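Local coordinates for acetylornithine aminotransferase (Aquifex aeolicus, PDB 2EH6), which catalyses the pyridoxal-phosphate-dependent, reversible transfer of an amino group between N(2)-acetyl-L-ornithine and 2-oxoglutarate in arginine biosynthesis, at residues Val12-Val15 with Tyr21-Asp24. Residues are numbered along the deposited sequence; the frame is centred on the assembly and turned at random.
Sequences VKFV and YLYD
Phe-14 and Leu-22 pack against each other on one side of a beta hairpin formed by strands 12-18 and 21-24, at one edge, within the chain, of a seven-stranded mixed sheet of this class-III aminotransferase. The short segments run at 112° to each other, and their one bridge joins Phe-14 to Asp-24 as an antiparallel non-hydrogen-bonded pair with diverging side chains. Beside it, Val-15 N donates a hydrogen bond of 3.0 Å to Tyr-23 O, and Phe-14 CA adds a CA-H...O contact to the same oxygen.

From Phe-14 CB, which lies 4.1 Å from Tyr-23 O, the side chain leaves with CG anti to the carbonyl carbon (chi1 -65°), turning a face of the ring to Leu-22, whose side chain crosses it at about a right angle. Phe-14 CD1 meets Leu-22 CB at 3.8 Å, and CE1 touches the same carbon; across the ring, CD2 and CE2 both face Leu-22 CD1. Leu-22 CD1 sits over the centre of the Phe-14 ring in a CH-pi contact, 4.0 Å from its centroid and 7° off the normal. The opposite face receives Val-12 CG2, displaced toward the rim, while Tyr-30 of the same chain and Tyr-67 of the second subunit each make an edge-to-face contact with the ring. With an alanine in place of Phe-14, the space between Val-12 CG2 and Leu-22 CD1 is likely to be left unfilled, and both tyrosines would probably lose this edge-to-face contact.

Lys-13 carries the hairpin into the dimer interface: its backbone pairs in parallel with a strand of the second subunit, and its amine forms a salt bridge with Glu-68 of that subunit. The Asp-24 carboxylate is held by Tyr-30 OH at OD2 and by Lys-28 N at OD1, while Asp-24 CB rests 3.8 Å from Val-12 CG2.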
loop_
_atom_site.group_PDB
_atom_site.type_symbol
_atom_site.label_atom_id
_atom_site.label_comp_id
_atom_site.label_asym_id
_atom_site.label_seq_id
_atom_site.Cartn_x
_atom_site.Cartn_y
_atom_site.Cartn_z
ATOM N N VAL A 12 22.081 -7.710 -9.425
ATOM C CA VAL A 12 22.821 -7.706 -8.166
ATOM C C VAL A 12 21.862 -8.117 -7.057
ATOM O O VAL A 12 20.741 -7.613 -6.976
ATOM C CB VAL A 12 23.430 -6.312 -7.852
ATOM C CG1 VAL A 12 22.334 -5.280 -7.670
ATOM C CG2 VAL A 12 24.291 -6.394 -6.606
ATOM N N LYS A 13 22.301 -9.050 -6.217
ATOM C CA LYS A 13 21.484 -9.553 -5.126
ATOM C C LYS A 13 22.031 -9.134 -3.770
ATOM O O LYS A 13 23.009 -9.704 -3.278
ATOM C CB LYS A 13 21.401 -11.081 -5.189
ATOM C CG LYS A 13 20.821 -11.638 -6.485
ATOM C CD LYS A 13 20.979 -13.156 -6.539
ATOM C CE LYS A 13 20.029 -13.801 -7.543
ATOM N NZ LYS A 13 20.619 -13.912 -8.912
ATOM N N PHE A 14 21.402 -8.135 -3.161
ATOM C CA PHE A 14 21.840 -7.662 -1.859
ATOM C C PHE A 14 21.319 -8.587 -0.766
ATOM O O PHE A 14 20.275 -9.216 -0.915
ATOM C CB PHE A 14 21.370 -6.220 -1.638
ATOM C CG PHE A 14 22.003 -5.233 -2.584
ATOM C CD1 PHE A 14 23.393 -5.102 -2.646
ATOM C CD2 PHE A 14 21.219 -4.451 -3.432
ATOM C CE1 PHE A 14 23.995 -4.208 -3.541
ATOM C CE2 PHE A 14 21.810 -3.555 -4.330
ATOM C CZ PHE A 14 23.200 -3.433 -4.385
ATOM N N VAL A 15 22.054 -8.687 0.334
ATOM C CA VAL A 15 21.631 -9.559 1.413
ATOM C C VAL A 15 21.696 -8.870 2.766
ATOM O O VAL A 15 20.996 -9.258 3.704
ATOM C CB VAL A 15 22.508 -10.838 1.472
ATOM C CG1 VAL A 15 22.408 -11.603 0.156
ATOM C CG2 VAL A 15 23.945 -10.464 1.755
ATOM N N TYR A 21 26.415 1.489 3.322
ATOM C CA TYR A 21 26.922 0.423 2.460
ATOM C C TYR A 21 25.985 -0.774 2.363
ATOM O O TYR A 21 25.274 -1.101 3.310
ATOM C CB TYR A 21 28.283 -0.074 2.973
ATOM C CG TYR A 21 29.383 0.955 2.874
ATOM C CD1 TYR A 21 30.086 1.140 1.684
ATOM C CD2 TYR A 21 29.681 1.785 3.954
ATOM C CE1 TYR A 21 31.055 2.136 1.570
ATOM C CE2 TYR A 21 30.643 2.781 3.851
ATOM C CZ TYR A 21 31.324 2.953 2.658
ATOM O OH TYR A 21 32.255 3.961 2.552
ATOM N N LEU A 22 26.011 -1.425 1.204
ATOM C CA LEU A 22 25.220 -2.622 0.958
ATOM C C LEU A 22 26.186 -3.726 0.521
ATOM O O LEU A 22 27.226 -3.449 -0.082
ATOM C CB LEU A 22 24.185 -2.375 -0.140
ATOM C CG LEU A 22 22.889 -1.685 0.311
ATOM C CD1 LEU A 22 22.051 -1.291 -0.896
ATOM C CD2 LEU A 22 22.111 -2.632 1.211
ATOM N N TYR A 23 25.844 -4.969 0.840
ATOM C CA TYR A 23 26.676 -6.116 0.476
ATOM C C TYR A 23 25.845 -7.144 -0.272
ATOM O O TYR A 23 24.757 -7.505 0.177
ATOM C CB TYR A 23 27.274 -6.746 1.737
ATOM C CG TYR A 23 28.038 -5.751 2.568
ATOM C CD1 TYR A 23 27.368 -4.853 3.404
ATOM C CD2 TYR A 23 29.422 -5.637 2.449
ATOM C CE1 TYR A 23 28.056 -3.860 4.090
ATOM C CE2 TYR A 23 30.123 -4.644 3.132
ATOM C CZ TYR A 23 29.433 -3.759 3.946
ATOM O OH TYR A 23 30.112 -2.756 4.597
ATOM N N ASP A 24 26.344 -7.609 -1.416
ATOM C CA ASP A 24 25.611 -8.598 -2.192
ATOM C C ASP A 24 25.975 -10.029 -1.794
ATOM O O ASP A 24 26.760 -10.240 -0.873
ATOM C CB ASP A 24 25.824 -8.380 -3.701
ATOM C CG ASP A 24 27.244 -8.682 -4.160
ATOM O OD1 ASP A 24 28.022 -9.288 -3.390
ATOM O OD2 ASP A 24 27.573 -8.322 -5.312
#